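Local structure of ATP-dependent DNA helicase PIF1 (Candida albicans, 7OTJ) at residues Q196-M201 / S481-R486; E235-R240 / A447-I452; V463-K468 / A487-L492. The protein acts as an ATP-dependent DNA helicase, probably unwinding duplex and G-quadruplex DNA in the 5'-3' direction to maintain nuclear and mitochondrial genomes. All blocks are in the same frame, centred on the assembly; numbering follows the deposited sequence.

Overall arrangement
Contacts 2 and 3 are buried strand pairings in one four-strand parallel sheet, ordered 449-451, 234-237, 463-466, 489-492; the two middle strands join them, with L236 N and O probably hydrogen-bonded to V464 and D466. Contact 1 is only partly buried: it sets helix 196-204, of the nucleotide-binding part, against the loop that leads into strand 489-492, and touches contact 3 where A483 and F198 pack on L489. Its centre lies about 12 Å from that of contact 3. The chemistry follows the place: backbone hydrogen bonds dominate contacts 2 and 3, with DNA phosphates at the end of contact 2, whereas contact 1 has none across it and relies on a CH-pi contact and apolar packing.

Contact 1: residues Q196-M201 / S481-R486; sequences QRFIDM and SRAVSR. Unlike the reference sequence in segment 196-201: D200 (reference Asn). With ALF (tetrafluoroaluminate ion), chain F; PO4 (phosphate ion), chain Q.
Helix 196-204 meets the loop that follows helix 475-481 through F198 and R486. R486 CG sits 3.6 Å from the centroid of the F198 ring, 16° off the ring normal, which defines a CH-pi contact over the face. The two side chains slide past each other in opposite directions, and the guanidinium plane is only 20° from that of the ring. A bend at chi3 (-73°) swings R486 NE away from the line of the chain, toward a salt bridge with D195. R486 NH2 donates to a bound phosphate ion, probably from the crystallisation liquor, reaching its O1 at 2.8 Å, while R486 NH1 lies 3.8 Å from M201 SD, the two side chains crossing at about a right angle. The other end of the F198 ring touches the loop, with CZ 4.1 Å from A483 CB and V484 O at the ring edge.

The same loop carries R482, whose guanidinium meets tetrafluoroaluminate edge-on with the aluminium in its plane. R482 NH1 donates to F4 at 2.6 Å and R482 NH2 to F2 at 2.8 Å, geometry consistent with the arginine finger of superfamily 1 helicases. S481 OG accepts a further bond from R482 NH2, at 3.2 Å, and R482 NE is held by V478 O. R197 packs its CB and CG against the R486 guanidinium and sends its own charge to D217.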
loop_
_atom_site.group_PDB
_atom_site.type_symbol
_atom_site.label_atom_id
_atom_site.label_comp_id
_atom_site.label_asym_id
_atom_site.label_seq_id
_atom_site.Cartn_x
_atom_site.Cartn_y
_atom_site.Cartn_z
ATOM N N GLN A 196 7.758 -25.610 -6.380
ATOM C CA GLN A 196 8.915 -25.507 -5.498
ATOM C C GLN A 196 10.089 -24.842 -6.201
ATOM O O GLN A 196 10.817 -24.052 -5.584
ATOM C CB GLN A 196 9.311 -26.885 -4.976
ATOM C CG GLN A 196 10.523 -26.854 -4.057
ATOM C CD GLN A 196 10.336 -25.940 -2.851
ATOM O OE1 GLN A 196 9.265 -25.899 -2.247
ATOM N NE2 GLN A 196 11.383 -25.200 -2.498
ATOM N N ARG A 197 10.271 -25.123 -7.496
ATOM C CA ARG A 197 11.335 -24.479 -8.256
ATOM C C ARG A 197 11.149 -22.971 -8.280
ATOM O O ARG A 197 12.111 -22.216 -8.104
ATOM C CB ARG A 197 11.366 -25.038 -9.681
ATOM C CG ARG A 197 12.299 -24.301 -10.628
ATOM C CD ARG A 197 13.731 -24.422 -10.164
ATOM N NE ARG A 197 14.655 -23.610 -10.948
ATOM C CZ ARG A 197 15.886 -23.300 -10.559
ATOM N NH1 ARG A 197 16.352 -23.676 -9.378
ATOM N NH2 ARG A 197 16.669 -22.599 -11.375
ATOM N N PHE A 198 9.911 -22.516 -8.489
ATOM C CA PHE A 198 9.623 -21.088 -8.440
ATOM C C PHE A 198 10.030 -20.497 -7.095
ATOM O O PHE A 198 10.630 -19.416 -7.039
ATOM C CB PHE A 198 8.136 -20.847 -8.715
ATOM C CG PHE A 198 7.788 -19.413 -9.002
ATOM C CD1 PHE A 198 8.757 -18.513 -9.415
ATOM C CD2 PHE A 198 6.486 -18.960 -8.852
ATOM C CE1 PHE A 198 8.436 -17.192 -9.678
ATOM C CE2 PHE A 198 6.159 -17.637 -9.110
ATOM C CZ PHE A 198 7.135 -16.754 -9.523
ATOM N N ILE A 199 9.729 -21.204 -6.001
ATOM C CA ILE A 199 10.108 -20.736 -4.669
ATOM C C ILE A 199 11.626 -20.655 -4.541
ATOM O O ILE A 199 12.165 -19.681 -3.996
ATOM C CB ILE A 199 9.478 -21.639 -3.589
ATOM C CG1 ILE A 199 7.955 -21.538 -3.633
ATOM C CG2 ILE A 199 9.977 -21.264 -2.197
ATOM C CD1 ILE A 199 7.265 -22.463 -2.660
ATOM N N ASP A 200 12.340 -21.665 -5.049
ATOM C CA ASP A 200 13.800 -21.615 -5.013
ATOM C C ASP A 200 14.332 -20.412 -5.786
ATOM O O ASP A 200 15.256 -19.730 -5.327
ATOM C CB ASP A 200 14.399 -22.899 -5.594
ATOM C CG ASP A 200 13.986 -24.149 -4.831
ATOM O OD1 ASP A 200 13.671 -24.046 -3.624
ATOM O OD2 ASP A 200 13.990 -25.244 -5.438
ATOM N N MET A 201 13.741 -20.124 -6.949
ATOM C CA MET A 201 14.194 -19.005 -7.772
ATOM C C MET A 201 13.974 -17.679 -7.058
ATOM O O MET A 201 14.858 -16.815 -7.036
ATOM C CB MET A 201 13.463 -19.013 -9.118
ATOM C CG MET A 201 13.829 -20.161 -10.042
ATOM S SD MET A 201 12.552 -20.435 -11.297
ATOM C CE MET A 201 12.439 -18.809 -12.048
ATOM N N SER A 481 7.977 -11.622 -6.951
ATOM C CA SER A 481 7.328 -12.428 -5.922
ATOM C C SER A 481 5.845 -12.119 -5.760
ATOM O O SER A 481 5.184 -12.755 -4.932
ATOM C CB SER A 481 8.040 -12.253 -4.578
ATOM O OG SER A 481 8.160 -10.888 -4.237
ATOM N N ARG A 482 5.310 -11.165 -6.525
ATOM C CA ARG A 482 3.870 -10.933 -6.524
ATOM C C ARG A 482 3.100 -12.074 -7.168
ATOM O O ARG A 482 1.912 -12.248 -6.876
ATOM C CB ARG A 482 3.532 -9.634 -7.261
ATOM C CG ARG A 482 4.212 -8.380 -6.722
ATOM C CD ARG A 482 3.939 -8.190 -5.255
ATOM N NE ARG A 482 4.974 -8.777 -4.411
ATOM C CZ ARG A 482 4.814 -9.047 -3.124
ATOM N NH1 ARG A 482 3.664 -8.827 -2.510
ATOM N NH2 ARG A 482 5.831 -9.562 -2.438
ATOM N N ALA A 483 3.745 -12.851 -8.033
ATOM C CA ALA A 483 3.051 -13.854 -8.828
ATOM C C ALA A 483 2.713 -15.092 -8.010
ATOM O O ALA A 483 3.509 -15.554 -7.186
ATOM C CB ALA A 483 3.893 -14.254 -10.042
ATOM N N VAL A 484 1.511 -15.620 -8.240
ATOM C CA VAL A 484 1.137 -16.912 -7.677
ATOM C C VAL A 484 1.939 -18.034 -8.331
ATOM O O VAL A 484 2.459 -18.926 -7.650
ATOM C CB VAL A 484 -0.380 -17.127 -7.829
ATOM C CG1 VAL A 484 -0.773 -18.563 -7.487
ATOM C CG2 VAL A 484 -1.135 -16.137 -6.957
ATOM N N SER A 485 2.063 -18.008 -9.655
ATOM C CA SER A 485 2.721 -19.091 -10.373
ATOM C C SER A 485 3.478 -18.541 -11.569
ATOM O O SER A 485 3.199 -17.445 -12.060
ATOM C CB SER A 485 1.720 -20.141 -10.847
ATOM O OG SER A 485 0.882 -19.586 -11.840
ATOM N N ARG A 486 4.442 -19.329 -12.046
ATOM C CA ARG A 486 5.156 -18.934 -13.253
ATOM C C ARG A 486 4.246 -18.944 -14.472
ATOM O O ARG A 486 4.431 -18.131 -15.384
ATOM C CB ARG A 486 6.352 -19.851 -13.488
ATOM C CG ARG A 486 7.523 -19.576 -12.565
ATOM C CD ARG A 486 8.681 -20.493 -12.881
ATOM N NE ARG A 486 8.416 -21.856 -12.445
ATOM C CZ ARG A 486 9.237 -22.878 -12.641
ATOM N NH1 ARG A 486 10.337 -22.754 -13.367
ATOM N NH2 ARG A 486 8.953 -24.052 -12.085
HETATM AL AL ALF F . 4.388 -9.812 1.025
HETATM F F1 ALF F . 3.747 -8.679 2.241
HETATM F F2 ALF F . 5.016 -10.950 -0.200
HETATM F F3 ALF F . 5.727 -10.183 2.147
HETATM F F4 ALF F . 3.012 -9.511 -0.072
HETATM P P PO4 Q . 9.332 -26.902 -14.488
HETATM O O1 PO4 Q . 9.803 -26.532 -13.098
HETATM O O2 PO4 Q . 8.640 -25.730 -15.145
HETATM O O3 PO4 Q . 8.400 -28.092 -14.417
HETATM O O4 PO4 Q . 10.526 -27.271 -15.328
HETATM O O HOH W 1 5.525 -7.780 0.357
#

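Contact 2: residues E235-R240 / A447-I452. With nucleotides of chain C.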
loop_
_atom_site.group_PDB
_atom_site.type_symbol
_atom_site.label_atom_id
_atom_site.label_comp_id
_atom_site.label_asym_id
_atom_site.label_seq_id
_atom_site.Cartn_x
_atom_site.Cartn_y
_atom_site.Cartn_z
ATOM N N GLU A 235 0.139 -5.155 -14.836
ATOM C CA GLU A 235 1.449 -4.754 -15.331
ATOM C C GLU A 235 2.202 -4.011 -14.229
ATOM O O GLU A 235 1.712 -3.003 -13.707
ATOM C CB GLU A 235 1.303 -3.884 -16.583
ATOM C CG GLU A 235 0.515 -4.552 -17.717
ATOM C CD GLU A 235 0.588 -3.786 -19.033
ATOM O OE1 GLU A 235 -0.323 -3.948 -19.876
ATOM O OE2 GLU A 235 1.555 -3.021 -19.226
ATOM N N LEU A 236 3.401 -4.490 -13.899
ATOM C CA LEU A 236 4.244 -3.870 -12.886
ATOM C C LEU A 236 5.436 -3.197 -13.549
ATOM O O LEU A 236 6.097 -3.798 -14.399
ATOM C CB LEU A 236 4.740 -4.905 -11.872
ATOM C CG LEU A 236 3.685 -5.648 -11.057
ATOM C CD1 LEU A 236 4.348 -6.521 -10.007
ATOM C CD2 LEU A 236 2.727 -4.659 -10.417
ATOM N N TYR A 237 5.730 -1.967 -13.129
ATOM C CA TYR A 237 6.874 -1.218 -13.630
ATOM C C TYR A 237 7.573 -0.529 -12.467
ATOM O O TYR A 237 7.012 -0.371 -11.381
ATOM C CB TYR A 237 6.468 -0.173 -14.666
ATOM C CG TYR A 237 5.759 -0.741 -15.870
ATOM C CD1 TYR A 237 4.384 -0.895 -15.873
ATOM C CD2 TYR A 237 6.467 -1.126 -17.005
ATOM C CE1 TYR A 237 3.731 -1.416 -16.965
ATOM C CE2 TYR A 237 5.819 -1.645 -18.100
ATOM C CZ TYR A 237 4.449 -1.789 -18.076
ATOM O OH TYR A 237 3.791 -2.313 -19.164
ATOM N N ALA A 238 8.814 -0.116 -12.710
ATOM C CA ALA A 238 9.586 0.540 -11.662
ATOM C C ALA A 238 9.191 2.002 -11.498
ATOM O O ALA A 238 9.202 2.526 -10.380
ATOM C CB ALA A 238 11.080 0.429 -11.960
ATOM N N THR A 239 8.852 2.678 -12.590
ATOM C CA THR A 239 8.615 4.113 -12.565
ATOM C C THR A 239 7.163 4.431 -12.897
ATOM O O THR A 239 6.430 3.623 -13.478
ATOM C CB THR A 239 9.528 4.833 -13.564
ATOM O OG1 THR A 239 9.143 4.466 -14.896
ATOM C CG2 THR A 239 10.978 4.447 -13.331
ATOM N N ARG A 240 6.790 5.677 -12.615
ATOM C CA ARG A 240 5.416 6.095 -12.846
ATOM C C ARG A 240 5.181 6.426 -14.308
ATOM O O ARG A 240 4.103 6.141 -14.838
ATOM C CB ARG A 240 5.078 7.292 -11.961
ATOM C CG ARG A 240 4.635 6.872 -10.573
ATOM C CD ARG A 240 4.349 8.061 -9.679
ATOM N NE ARG A 240 5.548 8.847 -9.422
ATOM C CZ ARG A 240 5.576 9.942 -8.678
ATOM N NH1 ARG A 240 4.492 10.386 -8.062
ATOM N NH2 ARG A 240 6.717 10.614 -8.554
ATOM N N ALA A 447 -6.608 1.421 -13.701
ATOM C CA ALA A 447 -5.782 0.573 -12.852
ATOM C C ALA A 447 -4.723 -0.176 -13.655
ATOM O O ALA A 447 -3.535 0.089 -13.499
ATOM C CB ALA A 447 -6.671 -0.409 -12.085
ATOM N N TRP A 448 -5.139 -1.043 -14.580
ATOM C CA TRP A 448 -4.262 -1.668 -15.572
ATOM C C TRP A 448 -2.829 -1.921 -15.094
ATOM O O TRP A 448 -2.409 -3.069 -14.917
ATOM C CB TRP A 448 -4.249 -0.830 -16.847
ATOM C CG TRP A 448 -5.201 -1.316 -17.901
ATOM C CD1 TRP A 448 -5.462 -2.610 -18.233
ATOM C CD2 TRP A 448 -6.028 -0.510 -18.749
ATOM N NE1 TRP A 448 -6.393 -2.664 -19.243
ATOM C CE2 TRP A 448 -6.757 -1.386 -19.577
ATOM C CE3 TRP A 448 -6.218 0.868 -18.892
ATOM C CZ2 TRP A 448 -7.663 -0.931 -20.531
ATOM C CZ3 TRP A 448 -7.118 1.318 -19.842
ATOM C CH2 TRP A 448 -7.828 0.423 -20.648
ATOM N N SER A 449 -2.080 -0.844 -14.866
ATOM C CA SER A 449 -0.671 -0.888 -14.496
ATOM C C SER A 449 -0.472 -0.382 -13.066
ATOM O O SER A 449 -1.326 0.288 -12.485
ATOM C CB SER A 449 0.157 -0.055 -15.484
ATOM O OG SER A 449 1.530 -0.060 -15.144
ATOM N N LEU A 450 0.699 -0.657 -12.502
ATOM C CA LEU A 450 0.915 -0.334 -11.098
ATOM C C LEU A 450 2.407 -0.332 -10.815
ATOM O O LEU A 450 3.150 -1.133 -11.387
ATOM C CB LEU A 450 0.197 -1.342 -10.189
ATOM C CG LEU A 450 0.269 -1.136 -8.678
ATOM C CD1 LEU A 450 -0.534 0.090 -8.263
ATOM C CD2 LEU A 450 -0.223 -2.381 -7.956
ATOM N N SER A 451 2.844 0.586 -9.954
ATOM C CA SER A 451 4.252 0.635 -9.597
ATOM C C SER A 451 4.613 -0.563 -8.725
ATOM O O SER A 451 3.794 -1.061 -7.944
ATOM C CB SER A 451 4.588 1.940 -8.871
ATOM O OG SER A 451 3.998 2.003 -7.582
ATOM N N ILE A 452 5.850 -1.040 -8.879
ATOM C CA ILE A 452 6.325 -2.139 -8.044
ATOM C C ILE A 452 6.222 -1.762 -6.573
ATOM O O ILE A 452 5.893 -2.602 -5.727
ATOM C CB ILE A 452 7.759 -2.536 -8.437
ATOM C CG1 ILE A 452 7.768 -3.105 -9.860
ATOM C CG2 ILE A 452 8.328 -3.549 -7.452
ATOM C CD1 ILE A 452 9.139 -3.365 -10.414
ATOM P P DT C 2 9.401 7.750 -9.930
ATOM O OP1 DT C 2 9.097 7.128 -11.238
ATOM O OP2 DT C 2 9.178 9.198 -9.718
ATOM O "O5'" DT C 2 8.597 6.933 -8.815
ATOM C "C5'" DT C 2 8.517 5.511 -8.890
ATOM C "C4'" DT C 2 8.657 4.880 -7.516
ATOM O "O4'" DT C 2 10.026 4.991 -7.084
ATOM C "C3'" DT C 2 7.800 5.521 -6.436
ATOM O "O3'" DT C 2 6.620 4.760 -6.275
ATOM C "C2'" DT C 2 8.670 5.474 -5.175
ATOM C "C1'" DT C 2 10.096 5.332 -5.709
ATOM N N1 DT C 2 10.931 6.570 -5.573
ATOM C C2 DT C 2 12.203 6.467 -5.054
ATOM O O2 DT C 2 12.685 5.414 -4.668
ATOM N N3 DT C 2 12.892 7.651 -4.985
ATOM C C4 DT C 2 12.451 8.896 -5.389
ATOM O O4 DT C 2 13.148 9.902 -5.286
ATOM C C5 DT C 2 11.115 8.931 -5.938
ATOM C C7 DT C 2 10.530 10.229 -6.411
ATOM C C6 DT C 2 10.429 7.779 -6.006
ATOM P P DT C 3 5.204 5.490 -6.089
ATOM O OP1 DT C 3 4.152 4.543 -6.536
ATOM O OP2 DT C 3 5.308 6.829 -6.714
ATOM O "O5'" DT C 3 5.090 5.695 -4.501
ATOM C "C5'" DT C 3 5.112 4.562 -3.643
ATOM C "C4'" DT C 3 5.380 4.949 -2.191
ATOM O "O4'" DT C 3 6.700 5.514 -2.069
ATOM C "C3'" DT C 3 4.445 5.988 -1.606
ATOM O "O3'" DT C 3 3.304 5.350 -1.062
ATOM C "C2'" DT C 3 5.294 6.631 -0.507
ATOM C "C1'" DT C 3 6.716 6.499 -1.047
ATOM N N1 DT C 3 7.266 7.752 -1.626
ATOM C C2 DT C 3 8.003 8.595 -0.831
ATOM O O2 DT C 3 8.217 8.378 0.346
ATOM N N3 DT C 3 8.479 9.713 -1.469
ATOM C C4 DT C 3 8.297 10.055 -2.804
ATOM O O4 DT C 3 8.760 11.083 -3.294
ATOM C C5 DT C 3 7.518 9.120 -3.580
ATOM C C7 DT C 3 7.250 9.380 -5.036
ATOM C C6 DT C 3 7.052 8.026 -2.961
ATOM O OP3 DT C 1 14.233 9.002 -15.103
ATOM P P DT C 1 13.733 7.610 -15.077
ATOM O OP1 DT C 1 14.730 6.723 -15.714
ATOM O OP2 DT C 1 12.350 7.619 -15.598
ATOM O "O5'" DT C 1 13.653 7.213 -13.537
ATOM C "C5'" DT C 1 13.064 8.106 -12.610
ATOM C "C4'" DT C 1 12.425 7.333 -11.475
ATOM O "O4'" DT C 1 13.391 6.406 -10.925
ATOM C "C3'" DT C 1 11.972 8.173 -10.294
ATOM O "O3'" DT C 1 10.946 7.478 -9.583
ATOM C "C2'" DT C 1 13.256 8.262 -9.478
ATOM C "C1'" DT C 1 13.802 6.844 -9.644
ATOM N N1 DT C 1 15.287 6.746 -9.582
ATOM C C2 DT C 1 15.932 6.887 -8.370
ATOM O O2 DT C 1 15.352 7.107 -7.319
ATOM N N3 DT C 1 17.297 6.764 -8.435
ATOM C C4 DT C 1 18.061 6.516 -9.565
ATOM O O4 DT C 1 19.284 6.422 -9.523
ATOM C C5 DT C 1 17.319 6.375 -10.796
ATOM C C7 DT C 1 18.035 6.104 -12.084
ATOM C C6 DT C 1 15.986 6.492 -10.744
#
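Strands 235-237 and 449-451 run parallel, with E235, L236 and Y237 opposite S449, L450 and S451, the short axes 4.8 Å apart and 32° from true alignment. Four backbone bonds fix this register: E235 N to W448 O, L450 N to E235 O (2.8 Å), Y237 N to L450 O and I452 N to Y237 O. L450 N approaches E235 O almost in line with the carbonyl, the C=O...donor angle being 178°, although the bond is clearly bent at the hydrogen.

On one face L236 and L450 lie side by side, pointing the same way, and L236 CD2 comes 4.2 Å from L450 CB. L236 CB also meets I452 CG1 at 4.1 Å, and I452 itself packs onto helix 475-481. On the other face S449 OG, anti to its backbone N, lies near the plane of the Y237 ring at its edge, next to CD1 and CE1, and makes a weak bond to E235 O.

Beyond the strands both segments run into helices and meet DNA. S451 OG, between its backbone N and carbonyl carbon (chi1 69°), caps K454 N and donates to OP1 of DT3 of chain C at 2.8 Å. R240 N donates to OP1 of DT2 of chain C at 3.1 Å, and R240 NH2 reaches OP2 of the same nucleotide, at the guanidinium edge, also at 3.1 Å. The methyl carbon C7 of DT3 of chain C lies 3.6 Å above the R240 guanidinium plane. T239, the N-cap of helix 240-253, brings its CB close to OP1 of DT2 of chain C. Two neighbouring parallel strands thus each pass into a helix N-terminus that binds a DNA phosphate, consistent with the second RecA-like domain of a superfamily 1 helicase.

Contact 3: residues V463-K468 / A487-L492. With K (potassium ion), chain I.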
loop_
_atom_site.group_PDB
_atom_site.type_symbol
_atom_site.label_atom_id
_atom_site.label_comp_id
_atom_site.label_asym_id
_atom_site.label_seq_id
_atom_site.Cartn_x
_atom_site.Cartn_y
_atom_site.Cartn_z
ATOM N N VAL A 463 0.267 -11.628 -14.031
ATOM C CA VAL A 463 1.011 -10.374 -13.959
ATOM C C VAL A 463 2.176 -10.430 -14.940
ATOM O O VAL A 463 2.864 -11.450 -15.051
ATOM C CB VAL A 463 1.486 -10.096 -12.511
ATOM C CG1 VAL A 463 2.188 -11.316 -11.923
ATOM C CG2 VAL A 463 2.386 -8.865 -12.450
ATOM N N VAL A 464 2.396 -9.332 -15.658
ATOM C CA VAL A 464 3.585 -9.158 -16.486
ATOM C C VAL A 464 4.472 -8.116 -15.818
ATOM O O VAL A 464 4.011 -7.018 -15.482
ATOM C CB VAL A 464 3.244 -8.765 -17.938
ATOM C CG1 VAL A 464 2.149 -7.728 -17.993
ATOM C CG2 VAL A 464 4.479 -8.242 -18.636
ATOM N N VAL A 465 5.734 -8.473 -15.601
ATOM C CA VAL A 465 6.702 -7.635 -14.902
ATOM C C VAL A 465 7.736 -7.161 -15.913
ATOM O O VAL A 465 8.375 -7.977 -16.588
ATOM C CB VAL A 465 7.375 -8.386 -13.743
ATOM C CG1 VAL A 465 8.483 -7.527 -13.129
ATOM C CG2 VAL A 465 6.348 -8.773 -12.693
ATOM N N ASP A 466 7.900 -5.847 -16.021
ATOM C CA ASP A 466 8.884 -5.246 -16.913
ATOM C C ASP A 466 9.996 -4.677 -16.045
ATOM O O ASP A 466 9.807 -3.662 -15.368
ATOM C CB ASP A 466 8.258 -4.162 -17.785
ATOM C CG ASP A 466 9.245 -3.574 -18.786
ATOM O OD1 ASP A 466 10.410 -4.020 -18.812
ATOM O OD2 ASP A 466 8.856 -2.663 -19.548
ATOM N N MET A 467 11.152 -5.339 -16.057
ATOM C CA MET A 467 12.266 -4.978 -15.195
ATOM C C MET A 467 13.145 -3.879 -15.780
ATOM O O MET A 467 14.248 -3.652 -15.269
ATOM C CB MET A 467 13.099 -6.221 -14.891
ATOM C CG MET A 467 12.282 -7.292 -14.200
ATOM S SD MET A 467 13.205 -8.784 -13.856
ATOM C CE MET A 467 14.631 -8.122 -13.007
ATOM N N LYS A 468 12.647 -3.152 -16.786
ATOM C CA LYS A 468 13.494 -2.277 -17.593
ATOM C C LYS A 468 14.151 -1.192 -16.748
ATOM O O LYS A 468 15.365 -0.971 -16.835
ATOM C CB LYS A 468 12.669 -1.652 -18.722
ATOM C CG LYS A 468 13.481 -0.984 -19.839
ATOM C CD LYS A 468 13.790 -1.976 -20.962
ATOM C CE LYS A 468 14.408 -1.314 -22.192
ATOM N NZ LYS A 468 14.464 -2.263 -23.353
ATOM N N ALA A 487 3.245 -19.827 -14.499
ATOM C CA ALA A 487 2.343 -19.869 -15.648
ATOM C C ALA A 487 1.532 -18.587 -15.781
ATOM O O ALA A 487 1.064 -18.267 -16.879
ATOM C CB ALA A 487 1.407 -21.071 -15.560
ATOM N N GLY A 488 1.330 -17.854 -14.686
ATOM C CA GLY A 488 0.644 -16.583 -14.813
ATOM C C GLY A 488 1.570 -15.396 -14.666
ATOM O O GLY A 488 1.127 -14.297 -14.330
ATOM N N LEU A 489 2.851 -15.587 -14.975
ATOM C CA LEU A 489 3.847 -14.529 -14.858
ATOM C C LEU A 489 4.634 -14.409 -16.152
ATOM O O LEU A 489 5.154 -15.406 -16.660
ATOM C CB LEU A 489 4.809 -14.807 -13.697
ATOM C CG LEU A 489 6.114 -14.007 -13.683
ATOM C CD1 LEU A 489 5.848 -12.542 -13.391
ATOM C CD2 LEU A 489 7.077 -14.595 -12.674
ATOM N N GLN A 490 4.756 -13.185 -16.658
ATOM C CA GLN A 490 5.634 -12.871 -17.777
ATOM C C GLN A 490 6.668 -11.858 -17.313
ATOM O O GLN A 490 6.314 -10.838 -16.713
ATOM C CB GLN A 490 4.850 -12.319 -18.975
ATOM C CG GLN A 490 5.746 -11.831 -20.110
ATOM C CD GLN A 490 4.971 -11.167 -21.234
ATOM O OE1 GLN A 490 4.020 -10.425 -20.997
ATOM N NE2 GLN A 490 5.374 -11.441 -22.469
ATOM N N VAL A 491 7.936 -12.128 -17.602
ATOM C CA VAL A 491 9.044 -11.282 -17.177
ATOM C C VAL A 491 9.692 -10.688 -18.417
ATOM O O VAL A 491 10.133 -11.424 -19.312
ATOM C CB VAL A 491 10.075 -12.056 -16.342
ATOM C CG1 VAL A 491 11.231 -11.140 -15.951
ATOM C CG2 VAL A 491 9.419 -12.654 -15.101
ATOM N N LEU A 492 9.728 -9.363 -18.485
ATOM C CA LEU A 492 10.366 -8.652 -19.581
ATOM C C LEU A 492 11.646 -7.984 -19.095
ATOM O O LEU A 492 11.682 -7.399 -18.007
ATOM C CB LEU A 492 9.419 -7.607 -20.183
ATOM C CG LEU A 492 8.101 -8.132 -20.767
ATOM C CD1 LEU A 492 7.238 -6.981 -21.259
ATOM C CD2 LEU A 492 8.343 -9.140 -21.879
HETATM K K K I . 10.608 -0.820 -14.989
#
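With CG of Q490 anti to the backbone N (chi1 174°) and the chain extended beyond it, the amide end runs beside V464, pointing the same way. V464 CG2, likewise anti to its backbone N, thereby meets Q490 OE1 at 3.2 Å and L492 CD1 at 4.0 Å; Q490 NE2 is bonded to S222 O.

The opposite face is apolar. L489 CD1 touches V463 CG1 at 4.1 Å and V465 CG2 at 3.9 Å. Just beyond the strand the M467 and V491 side chains cross obliquely, M467 SD 3.7 Å from V491 CG1. The two parallel strands are joined through helix 475-481, a beta-alpha-beta unit, and the helix packs on V465, M467 and V491.

Strands 463-466 and 489-492 diverge by only 13° in direction, and a ladder of five backbone bonds closes them: V463 N to G488 O, Q490 N to V463 O, V465 N to Q490 O, L492 N to V465 O and M467 N to L492 O. L492 N to V465 O is nearly straight, 2.7 Å with 173° at the hydrogen. V464 joins S234 and L236 on its other side, which makes 463-466 an inner strand.

At the C-terminal end of that strand D466 O binds a potassium ion at 3.0 Å, a site shared with E242, while D466 OD1 is bonded to N493 ND2. The polar side chains Q490 and D466 thus share one face, whereas contacts across the other side are hydrocarbon and sulphur, consistent with a seam held mainly by backbone bonds and apolar contact, no salt bridge being found across it.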